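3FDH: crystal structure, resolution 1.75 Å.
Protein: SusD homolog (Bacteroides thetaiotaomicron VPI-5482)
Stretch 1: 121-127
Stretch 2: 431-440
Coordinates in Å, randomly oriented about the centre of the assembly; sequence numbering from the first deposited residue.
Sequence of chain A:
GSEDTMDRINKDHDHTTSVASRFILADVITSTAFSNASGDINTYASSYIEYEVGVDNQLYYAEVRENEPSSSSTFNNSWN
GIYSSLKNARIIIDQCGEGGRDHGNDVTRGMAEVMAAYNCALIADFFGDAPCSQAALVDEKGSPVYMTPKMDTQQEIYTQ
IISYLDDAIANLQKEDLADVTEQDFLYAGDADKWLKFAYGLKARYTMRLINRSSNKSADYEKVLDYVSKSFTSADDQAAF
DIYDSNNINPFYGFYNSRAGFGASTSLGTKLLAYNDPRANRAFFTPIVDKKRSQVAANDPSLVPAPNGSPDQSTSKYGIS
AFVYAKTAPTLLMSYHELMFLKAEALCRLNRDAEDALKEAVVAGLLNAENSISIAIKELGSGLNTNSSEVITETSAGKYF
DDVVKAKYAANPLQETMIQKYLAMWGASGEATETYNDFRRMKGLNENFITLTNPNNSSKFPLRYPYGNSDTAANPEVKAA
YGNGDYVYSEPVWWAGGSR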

# COMPACT_ATOMS: atom_id res chain seq x y z
N ALA A 121 -11.96 3.13 1.22
CA ALA A 121 -10.76 3.97 1.44
C ALA A 121 -9.93 4.04 0.17
O ALA A 121 -9.38 5.09 -0.18
CB ALA A 121 -9.93 3.40 2.58
N LEU A 122 -9.81 2.92 -0.52
CA LEU A 122 -9.02 2.91 -1.78
C LEU A 122 -9.69 3.86 -2.76
O LEU A 122 -9.07 4.64 -3.47
CB LEU A 122 -8.88 1.49 -2.36
CG LEU A 122 -7.95 0.52 -1.61
CD1 LEU A 122 -8.15 -0.92 -2.10
CD2 LEU A 122 -6.49 0.95 -1.72
N ILE A 123 -11.00 3.84 -2.74
CA ILE A 123 -11.74 4.72 -3.64
C ILE A 123 -11.44 6.17 -3.28
O ILE A 123 -11.09 7.02 -4.13
CB ILE A 123 -13.28 4.50 -3.55
CG1 ILE A 123 -13.69 3.17 -4.20
CG2 ILE A 123 -14.02 5.60 -4.28
CD1 ILE A 123 -15.17 2.84 -4.02
N ALA A 124 -11.65 6.45 -2.02
CA ALA A 124 -11.53 7.82 -1.53
C ALA A 124 -10.11 8.32 -1.67
O ALA A 124 -9.87 9.42 -2.09
CB ALA A 124 -12.03 7.95 -0.07
N ASP A 125 -9.15 7.48 -1.33
CA ASP A 125 -7.73 7.91 -1.34
C ASP A 125 -7.18 8.18 -2.73
O ASP A 125 -6.42 9.16 -2.96
CB ASP A 125 -6.86 6.89 -0.64
CG ASP A 125 -7.09 6.89 0.82
OD1 ASP A 125 -7.65 7.88 1.35
OD2 ASP A 125 -6.73 5.86 1.43
N PHE A 126 -7.62 7.35 -3.67
CA PHE A 126 -7.05 7.41 -5.01
C PHE A 126 -7.81 8.28 -5.95
O PHE A 126 -7.21 8.95 -6.76
CB PHE A 126 -6.76 6.01 -5.56
CG PHE A 126 -5.59 5.44 -4.92
CD1 PHE A 126 -5.69 4.84 -3.66
CD2 PHE A 126 -4.34 5.63 -5.47
CE1 PHE A 126 -4.58 4.45 -3.02
CE2 PHE A 126 -3.24 5.20 -4.85
CZ PHE A 126 -3.34 4.63 -3.62
N PHE A 127 -9.12 8.31 -5.80
CA PHE A 127 -9.93 9.04 -6.75
C PHE A 127 -10.57 10.31 -6.24
O PHE A 127 -10.98 11.16 -7.02
CB PHE A 127 -10.98 8.10 -7.36
CG PHE A 127 -10.35 6.94 -8.05
CD1 PHE A 127 -9.91 7.05 -9.33
CD2 PHE A 127 -10.20 5.73 -7.39
CE1 PHE A 127 -9.32 5.99 -9.96
CE2 PHE A 127 -9.60 4.67 -8.00
CZ PHE A 127 -9.15 4.79 -9.29
N ALA A 431 3.25 0.28 -1.64
CA ALA A 431 3.51 1.53 -2.37
C ALA A 431 2.24 2.31 -2.36
O ALA A 431 2.21 3.55 -2.33
CB ALA A 431 3.98 1.27 -3.80
N THR A 432 1.16 1.56 -2.39
CA THR A 432 -0.17 2.17 -2.41
C THR A 432 -0.27 3.13 -1.21
O THR A 432 -0.57 4.33 -1.32
CB THR A 432 -1.24 1.05 -2.29
OG1 THR A 432 -1.28 0.30 -3.52
CG2 THR A 432 -2.62 1.60 -2.03
N GLU A 433 0.01 2.60 -0.05
CA GLU A 433 -0.07 3.39 1.19
C GLU A 433 1.05 4.46 1.26
O GLU A 433 0.84 5.55 1.76
CB GLU A 433 -0.10 2.46 2.40
CG GLU A 433 -0.22 3.13 3.75
CD GLU A 433 -1.53 3.89 3.94
OE1 GLU A 433 -2.45 3.74 3.15
OE2 GLU A 433 -1.62 4.61 4.95
N THR A 434 2.23 4.16 0.74
CA THR A 434 3.33 5.15 0.77
C THR A 434 3.00 6.39 -0.02
O THR A 434 3.34 7.51 0.35
CB THR A 434 4.58 4.60 0.28
OG1 THR A 434 5.00 3.62 1.23
CG2 THR A 434 5.65 5.71 0.16
N TYR A 435 2.23 6.14 -1.06
CA TYR A 435 1.75 7.21 -1.95
C TYR A 435 0.69 8.11 -1.26
O TYR A 435 0.68 9.32 -1.44
CB TYR A 435 1.22 6.58 -3.21
CG TYR A 435 0.57 7.54 -4.15
CD1 TYR A 435 1.34 8.46 -4.89
CD2 TYR A 435 -0.78 7.48 -4.38
CE1 TYR A 435 0.74 9.33 -5.77
CE2 TYR A 435 -1.38 8.33 -5.25
CZ TYR A 435 -0.63 9.24 -5.96
OH TYR A 435 -1.30 10.04 -6.83
N ASN A 436 -0.12 7.51 -0.41
CA ASN A 436 -1.03 8.26 0.46
C ASN A 436 -0.20 9.10 1.43
O ASN A 436 -0.45 10.28 1.57
CB ASN A 436 -1.95 7.36 1.27
CG ASN A 436 -2.96 6.65 0.41
OD1 ASN A 436 -3.45 7.22 -0.59
ND2 ASN A 436 -3.28 5.39 0.77
N ASP A 437 0.79 8.50 2.09
CA ASP A 437 1.59 9.26 3.04
C ASP A 437 2.28 10.43 2.36
O ASP A 437 2.39 11.53 2.90
CB ASP A 437 2.69 8.40 3.67
CG ASP A 437 2.18 7.44 4.80
OD1 ASP A 437 1.35 7.84 5.64
OD2 ASP A 437 2.74 6.32 4.92
N PHE A 438 2.69 10.22 1.11
CA PHE A 438 3.49 11.24 0.41
C PHE A 438 2.63 12.43 0.14
O PHE A 438 3.01 13.60 0.36
CB PHE A 438 4.05 10.71 -0.95
CG PHE A 438 5.00 11.67 -1.59
CD1 PHE A 438 6.33 11.71 -1.24
CD2 PHE A 438 4.55 12.59 -2.48
CE1 PHE A 438 7.17 12.64 -1.78
CE2 PHE A 438 5.38 13.51 -3.03
CZ PHE A 438 6.70 13.54 -2.69
N ARG A 439 1.45 12.13 -0.33
CA ARG A 439 0.50 13.17 -0.66
C ARG A 439 -0.03 13.87 0.60
O ARG A 439 -0.34 15.06 0.61
CB ARG A 439 -0.66 12.62 -1.49
CG ARG A 439 -0.26 12.20 -2.88
CD ARG A 439 -1.52 11.73 -3.62
NE ARG A 439 -2.05 10.50 -3.05
CZ ARG A 439 -3.28 10.06 -3.20
NH1 ARG A 439 -4.14 10.79 -3.86
NH2 ARG A 439 -3.65 8.95 -2.63
N ARG A 440 -0.10 13.12 1.69
CA ARG A 440 -0.59 13.71 2.94
C ARG A 440 0.46 14.70 3.38
O ARG A 440 0.11 15.81 3.81
CB ARG A 440 -0.86 12.65 4.00
CG ARG A 440 -1.15 13.21 5.37
CD ARG A 440 -1.63 12.15 6.33
NE ARG A 440 -0.69 11.06 6.51
CZ ARG A 440 0.27 11.06 7.45
NH1 ARG A 440 0.45 12.12 8.25
NH2 ARG A 440 1.08 10.04 7.53

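Contact between two helical segments, 121-127 and 431-440, that lie more than 300 residues apart in one chain of this SusD homolog. The N-to-C directions of the helices differ by 48°, and their axes come no closer than 10.8 Å, a spacing wide enough for side chains to fill the gap. The backbones draw nearest at Asp 125 and Asn 436, whose CA atoms are 6.9 Å apart; at Leu 122 and Thr 432 the CA-CA distance is 8.9 Å. The contact buries 291 Å², counting both sides, and Phe 126 has the largest covered area of any residue in it.

The packing centres on Phe 126, a knob in a hole formed by Thr 432, Tyr 435, Asn 436 and Arg 439, residues spaced i, i+3, i+4 and i+7, which fall along one side of the partner helix over about two turns. Its CA-CB bond points sideways, but with chi1 at -74° (m) the ring extends so that its far end enters the hole. There Phe 126 CZ lies 3.5 Å from Thr 432 CG2, and Phe 126 CE1 is 3.9 Å from Asn 436 OD1. The same methyl group of Thr 432 also meets Leu 122, with Leu 122 CD2 to Thr 432 CG2 at 3.9 Å, so it touches side chains from two successive turns of the first helix. Asp 125 points toward the partner helix and packs through its aliphatic carbon: Asp 125 CB is 3.4 Å from Asn 436 OD1. Its carboxylate oxygens are hydrogen-bonded elsewhere in the structure.

The rings of Phe 126 and Tyr 435 are inclined by 25° but slid apart, with centroids separated by 5.6 Å, so they barely overlap. Their closest atoms are Phe 126 CE2 and Tyr 435 CD2, 3.4 Å apart. The guanidinium of Arg 439 lies over one face of the Phe 126 ring, its CZ 5.3 Å from the ring centroid and 16° off the normal. The direction suits a cation-pi interaction, but the distance is long and permits at most a weak attraction.

The polar link across the contact is a fork of hydrogen bonds: Arg 439 NH1 and NH2 both donate to Asp 125 O, at 2.9 and 2.8 Å respectively. The carbonyl oxygen lies at the guanidinium edge, near its plane, where the N-H groups can converge on it; sharing one acceptor leaves the angles bent, at 136° and 144°. Arg 439 thus reaches a backbone carbonyl near the end of the first segment while its side chain borders Phe 126.

Within the second helix, two weak bonds help hold Arg 439 in place: Arg 439 NE to Tyr 435 O at 3.4 Å, and Arg 439 NH2 to Asn 436 OD1 at 2.7 Å, the latter with an angle of only 126°. Asn 436 is tied in turn by its amide, Asn 436 ND2 donating to Glu 433 OE1 at 3.0 Å with a nearly straight angle of 163°. Its OD1 therefore accepts from Arg 439 while also packing against Asp 125 and Phe 126.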